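PDB 5XFM: alpha-glucosidase from Bacteroides thetaiotaomicron, which probably hydrolyses terminal beta-L-arabinopyranosides and alpha-galactosides, as a bifunctional calcium-containing member of glycoside hydrolase family 97. Local coordinates for residues 512-524 / 570-583. The protein carries 1 engineered substitution. Sequence-based numbering, arbitrary orientation.
Sequences DVFQLATTVLLQN and LARRQGDTWYLAAV
A beta hairpin of the C-terminal antiparallel sheet, strands 570-574 and 577-583 joined by a type II' turn, packs against helix 512-521, where A517 and L521 meet A581 and V583, and V520 meets A581. The helix runs closest to the second strand, with the axes 7.4 Å apart. A581 lies opposite A517, the pair whose CA atoms come nearest across the contact; its CB sits 3.7 Å from V520 CB and also touches A517 O. L521 reaches the sheet with both methyls, CD1 against V583 CG2 at 3.6 Å and CD2 against L570 CG at 3.7 Å. With CG anti to the backbone N (chi1 178°), the F514 ring crosses the V583 side chain at about a right angle, CD2 lying 3.5 Å from V583 CG1. Helix 512-521 leads into strand 526-528 of the parallel strands of the TIM-barrel-type glycoside hydrolase 97 domain, so the contact joins this domain to the C-terminal one. The polar part lies at the C-terminal end of the helix. R572 NH1 donates to two successive carbonyls, V520 O at 2.7 Å in the carbonyl plane and L521 O at 2.9 Å from above its plane; both bonds are bent (131° and 137°). Q523 CB rests over one face of the guanidinium, 3.5 Å from R572 NH2, and W554 adds a cation-pi contact. A leucine in place of R572 would probably leave the V520 and L521 carbonyls without this shared donor, weakening the tie between helix end and hairpin. Beyond the helix, the N482 side chain accepts a hydrogen bond from Q523 N, and M487 pairs with Q523 through the backbone.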
loop_
_atom_site.group_PDB
_atom_site.type_symbol
_atom_site.label_atom_id
_atom_site.label_comp_id
_atom_site.label_asym_id
_atom_site.label_seq_id
_atom_site.Cartn_x
_atom_site.Cartn_y
_atom_site.Cartn_z
ATOM N N ASP A 512 3.446 14.325 -20.425
ATOM C CA ASP A 512 2.083 14.534 -19.965
ATOM C C ASP A 512 1.301 13.228 -20.000
ATOM O O ASP A 512 0.568 12.909 -19.062
ATOM C CB ASP A 512 1.373 15.591 -20.815
ATOM C CG ASP A 512 2.003 16.965 -20.693
ATOM O OD1 ASP A 512 2.950 17.115 -19.895
ATOM O OD2 ASP A 512 1.543 17.898 -21.389
ATOM N N VAL A 513 1.471 12.464 -21.071
ATOM C CA VAL A 513 0.729 11.218 -21.219
ATOM C C VAL A 513 1.205 10.202 -20.178
ATOM O O VAL A 513 0.405 9.425 -19.657
ATOM C CB VAL A 513 0.857 10.640 -22.644
ATOM C CG1 VAL A 513 0.155 9.301 -22.737
ATOM C CG2 VAL A 513 0.229 11.595 -23.644
ATOM N N PHE A 514 2.497 10.229 -19.856
ATOM C CA PHE A 514 3.021 9.479 -18.712
ATOM C C PHE A 514 2.207 9.795 -17.455
ATOM O O PHE A 514 1.745 8.896 -16.750
ATOM C CB PHE A 514 4.503 9.799 -18.482
ATOM C CG PHE A 514 5.111 9.094 -17.293
ATOM C CD1 PHE A 514 4.905 9.563 -15.999
ATOM C CD2 PHE A 514 5.916 7.977 -17.471
ATOM C CE1 PHE A 514 5.458 8.916 -14.912
ATOM C CE2 PHE A 514 6.480 7.326 -16.382
ATOM C CZ PHE A 514 6.249 7.796 -15.103
ATOM N N GLN A 515 2.064 11.083 -17.174
ATOM C CA GLN A 515 1.329 11.544 -16.001
ATOM C C GLN A 515 -0.121 11.093 -15.992
ATOM O O GLN A 515 -0.645 10.722 -14.944
ATOM C CB GLN A 515 1.400 13.073 -15.889
ATOM C CG GLN A 515 2.805 13.600 -15.687
ATOM C CD GLN A 515 3.376 13.146 -14.350
ATOM O OE1 GLN A 515 2.702 13.214 -13.320
ATOM N NE2 GLN A 515 4.621 12.685 -14.362
ATOM N N LEU A 516 -0.783 11.196 -17.142
ATOM C CA LEU A 516 -2.168 10.764 -17.286
ATOM C C LEU A 516 -2.281 9.252 -17.012
ATOM O O LEU A 516 -3.165 8.801 -16.277
ATOM C CB LEU A 516 -2.695 11.128 -18.681
ATOM C CG LEU A 516 -2.658 12.619 -19.075
ATOM C CD1 LEU A 516 -3.305 12.855 -20.432
ATOM C CD2 LEU A 516 -3.293 13.534 -18.028
ATOM N N ALA A 517 -1.358 8.488 -17.592
ATOM C CA ALA A 517 -1.271 7.047 -17.389
ATOM C C ALA A 517 -1.103 6.711 -15.914
ATOM O O ALA A 517 -1.598 5.691 -15.430
ATOM C CB ALA A 517 -0.113 6.466 -18.192
ATOM N N THR A 518 -0.389 7.579 -15.209
ATOM C CA THR A 518 -0.123 7.389 -13.789
ATOM C C THR A 518 -1.399 7.481 -12.927
ATOM O O THR A 518 -1.461 6.917 -11.834
ATOM C CB THR A 518 0.941 8.430 -13.329
ATOM O OG1 THR A 518 2.252 7.891 -13.540
ATOM C CG2 THR A 518 0.792 8.816 -11.868
ATOM N N THR A 519 -2.438 8.142 -13.431
ATOM C CA THR A 519 -3.710 8.182 -12.706
ATOM C C THR A 519 -4.412 6.823 -12.731
ATOM O O THR A 519 -5.255 6.520 -11.881
ATOM C CB THR A 519 -4.661 9.275 -13.267
ATOM O OG1 THR A 519 -5.091 8.929 -14.592
ATOM C CG2 THR A 519 -3.958 10.633 -13.285
ATOM N N VAL A 520 -4.053 5.999 -13.706
ATOM C CA VAL A 520 -4.605 4.663 -13.803
ATOM C C VAL A 520 -3.673 3.647 -13.140
ATOM O O VAL A 520 -4.125 2.693 -12.502
ATOM C CB VAL A 520 -4.860 4.284 -15.271
ATOM C CG1 VAL A 520 -5.383 2.867 -15.370
ATOM C CG2 VAL A 520 -5.854 5.255 -15.888
ATOM N N LEU A 521 -2.370 3.855 -13.291
ATOM C CA LEU A 521 -1.387 2.953 -12.707
ATOM C C LEU A 521 -1.424 2.930 -11.178
ATOM O O LEU A 521 -1.367 1.861 -10.576
ATOM C CB LEU A 521 0.018 3.330 -13.171
ATOM C CG LEU A 521 0.277 3.112 -14.662
ATOM C CD1 LEU A 521 1.670 3.592 -15.047
ATOM C CD2 LEU A 521 0.078 1.655 -15.036
ATOM N N LEU A 522 -1.523 4.102 -10.556
ATOM C CA LEU A 522 -1.447 4.204 -9.098
ATOM C C LEU A 522 -2.833 4.385 -8.464
ATOM O O LEU A 522 -3.489 5.407 -8.675
ATOM C CB LEU A 522 -0.522 5.367 -8.702
ATOM C CG LEU A 522 0.836 5.443 -9.416
ATOM C CD1 LEU A 522 1.718 6.550 -8.845
ATOM C CD2 LEU A 522 1.563 4.104 -9.366
ATOM N N GLN A 523 -3.243 3.416 -7.647
ATOM C CA GLN A 523 -4.607 3.358 -7.109
ATOM C C GLN A 523 -4.749 3.915 -5.684
ATOM O O GLN A 523 -3.955 3.601 -4.788
ATOM C CB GLN A 523 -5.109 1.904 -7.153
ATOM C CG GLN A 523 -6.458 1.653 -6.494
ATOM C CD GLN A 523 -6.310 1.307 -5.020
ATOM O OE1 GLN A 523 -5.386 0.587 -4.631
ATOM N NE2 GLN A 523 -7.212 1.826 -4.193
ATOM N N ASN A 524 -5.756 4.767 -5.502
ATOM C CA ASN A 524 -6.191 5.243 -4.186
ATOM C C ASN A 524 -7.602 5.826 -4.315
ATOM O O ASN A 524 -7.874 6.581 -5.251
ATOM C CB ASN A 524 -5.216 6.280 -3.620
ATOM C CG ASN A 524 -5.378 6.484 -2.116
ATOM O OD1 ASN A 524 -6.167 7.317 -1.669
ATOM N ND2 ASN A 524 -4.635 5.713 -1.333
ATOM N N LEU A 570 -0.870 -2.123 -17.481
ATOM C CA LEU A 570 -2.027 -2.741 -16.832
ATOM C C LEU A 570 -3.353 -2.121 -17.264
ATOM O O LEU A 570 -3.418 -0.947 -17.642
ATOM C CB LEU A 570 -1.895 -2.707 -15.304
ATOM C CG LEU A 570 -1.784 -1.436 -14.474
ATOM C CD1 LEU A 570 -3.146 -0.809 -14.161
ATOM C CD2 LEU A 570 -1.056 -1.785 -13.194
ATOM N N ALA A 571 -4.406 -2.934 -17.213
ATOM C CA ALA A 571 -5.753 -2.480 -17.520
ATOM C C ALA A 571 -6.657 -2.564 -16.299
ATOM O O ALA A 571 -6.652 -3.560 -15.571
ATOM C CB ALA A 571 -6.337 -3.288 -18.665
ATOM N N ARG A 572 -7.429 -1.501 -16.090
ATOM C CA ARG A 572 -8.387 -1.408 -14.994
ATOM C C ARG A 572 -9.773 -1.072 -15.532
ATOM O O ARG A 572 -9.917 -0.242 -16.429
ATOM C CB ARG A 572 -7.948 -0.353 -13.972
ATOM C CG ARG A 572 -6.807 -0.786 -13.073
ATOM C CD ARG A 572 -6.416 0.301 -12.074
ATOM N NE ARG A 572 -5.936 -0.289 -10.827
ATOM C CZ ARG A 572 -4.683 -0.227 -10.388
ATOM N NH1 ARG A 572 -3.755 0.392 -11.098
ATOM N NH2 ARG A 572 -4.356 -0.805 -9.242
ATOM N N ARG A 573 -10.787 -1.727 -14.979
ATOM C CA ARG A 573 -12.161 -1.545 -15.424
ATOM C C ARG A 573 -12.990 -0.783 -14.402
ATOM O O ARG A 573 -12.868 -1.018 -13.197
ATOM C CB ARG A 573 -12.817 -2.904 -15.712
ATOM C CG ARG A 573 -14.293 -2.822 -16.094
ATOM C CD ARG A 573 -14.849 -4.178 -16.510
ATOM N NE ARG A 573 -14.849 -5.153 -15.422
ATOM C CZ ARG A 573 -15.814 -5.262 -14.512
ATOM N NH1 ARG A 573 -16.873 -4.466 -14.567
ATOM N NH2 ARG A 573 -15.731 -6.180 -13.556
ATOM N N GLN A 574 -13.791 0.168 -14.881
ATOM C CA GLN A 574 -14.838 0.756 -14.051
ATOM C C GLN A 574 -16.164 0.652 -14.784
ATOM O O GLN A 574 -16.328 1.218 -15.873
ATOM C CB GLN A 574 -14.588 2.217 -13.708
ATOM C CG GLN A 574 -15.777 2.790 -12.933
ATOM C CD GLN A 574 -15.625 4.252 -12.610
ATOM O OE1 GLN A 574 -15.728 5.097 -13.496
ATOM N NE2 GLN A 574 -15.350 4.563 -11.343
ATOM N N GLY A 575 -17.109 -0.064 -14.185
ATOM C CA GLY A 575 -18.359 -0.351 -14.851
ATOM C C GLY A 575 -18.083 -1.161 -16.096
ATOM O O GLY A 575 -17.531 -2.255 -16.030
ATOM N N ASP A 576 -18.425 -0.597 -17.246
ATOM C CA ASP A 576 -18.210 -1.284 -18.505
ATOM C C ASP A 576 -17.040 -0.665 -19.269
ATOM O O ASP A 576 -16.710 -1.101 -20.373
ATOM C CB ASP A 576 -19.488 -1.218 -19.343
ATOM C CG ASP A 576 -20.456 -2.338 -19.020
ATOM O OD1 ASP A 576 -19.998 -3.442 -18.666
ATOM O OD2 ASP A 576 -21.681 -2.100 -19.089
ATOM N N THR A 577 -16.397 0.333 -18.665
ATOM C CA THR A 577 -15.306 1.050 -19.330
ATOM C C THR A 577 -13.921 0.525 -18.961
ATOM O O THR A 577 -13.560 0.476 -17.779
ATOM C CB THR A 577 -15.341 2.554 -19.003
ATOM O OG1 THR A 577 -16.687 3.032 -19.075
ATOM C CG2 THR A 577 -14.473 3.325 -19.983
ATOM N N TRP A 578 -13.136 0.172 -19.974
ATOM C CA TRP A 578 -11.771 -0.296 -19.748
ATOM C C TRP A 578 -10.736 0.787 -20.023
ATOM O O TRP A 578 -10.814 1.516 -21.026
ATOM C CB TRP A 578 -11.459 -1.530 -20.604
ATOM C CG TRP A 578 -11.888 -2.833 -19.981
ATOM C CD1 TRP A 578 -13.011 -3.553 -20.271
ATOM C CD2 TRP A 578 -11.196 -3.567 -18.958
ATOM N NE1 TRP A 578 -13.061 -4.689 -19.493
ATOM C CE2 TRP A 578 -11.960 -4.718 -18.679
ATOM C CE3 TRP A 578 -10.007 -3.359 -18.251
ATOM C CZ2 TRP A 578 -11.571 -5.658 -17.727
ATOM C CZ3 TRP A 578 -9.626 -4.289 -17.306
ATOM C CH2 TRP A 578 -10.403 -5.427 -17.054
ATOM N N TYR A 579 -9.782 0.883 -19.098
ATOM C CA TYR A 579 -8.655 1.803 -19.181
ATOM C C TYR A 579 -7.334 1.031 -19.190
ATOM O O TYR A 579 -6.974 0.406 -18.196
ATOM C CB TYR A 579 -8.656 2.775 -17.995
ATOM C CG TYR A 579 -9.884 3.654 -17.841
ATOM C CD1 TYR A 579 -11.086 3.138 -17.369
ATOM C CD2 TYR A 579 -9.822 5.017 -18.117
ATOM C CE1 TYR A 579 -12.202 3.947 -17.210
ATOM C CE2 TYR A 579 -10.929 5.832 -17.961
ATOM C CZ TYR A 579 -12.115 5.293 -17.509
ATOM O OH TYR A 579 -13.214 6.102 -17.353
ATOM N N LEU A 580 -6.602 1.077 -20.296
ATOM C CA LEU A 580 -5.262 0.504 -20.319
ATOM C C LEU A 580 -4.221 1.613 -20.200
ATOM O O LEU A 580 -4.288 2.628 -20.889
ATOM C CB LEU A 580 -5.026 -0.318 -21.588
ATOM C CG LEU A 580 -3.662 -1.016 -21.601
ATOM C CD1 LEU A 580 -3.804 -2.463 -22.003
ATOM C CD2 LEU A 580 -2.694 -0.303 -22.527
ATOM N N ALA A 581 -3.263 1.418 -19.304
ATOM C CA ALA A 581 -2.219 2.402 -19.091
ATOM C C ALA A 581 -0.863 1.724 -19.111
ATOM O O ALA A 581 -0.690 0.630 -18.555
ATOM C CB ALA A 581 -2.434 3.136 -17.780
ATOM N N ALA A 582 0.090 2.362 -19.782
ATOM C CA ALA A 582 1.445 1.829 -19.836
ATOM C C ALA A 582 2.471 2.940 -19.754
ATOM O O ALA A 582 2.261 4.018 -20.307
ATOM C CB ALA A 582 1.648 1.011 -21.105
ATOM N N VAL A 583 3.569 2.696 -19.041
ATOM C CA VAL A 583 4.698 3.626 -19.071
ATOM C C VAL A 583 6.039 2.905 -19.178
ATOM O O VAL A 583 6.168 1.715 -18.815
ATOM C CB VAL A 583 4.755 4.547 -17.824
ATOM C CG1 VAL A 583 3.507 5.422 -17.716
ATOM C CG2 VAL A 583 4.983 3.729 -16.560
#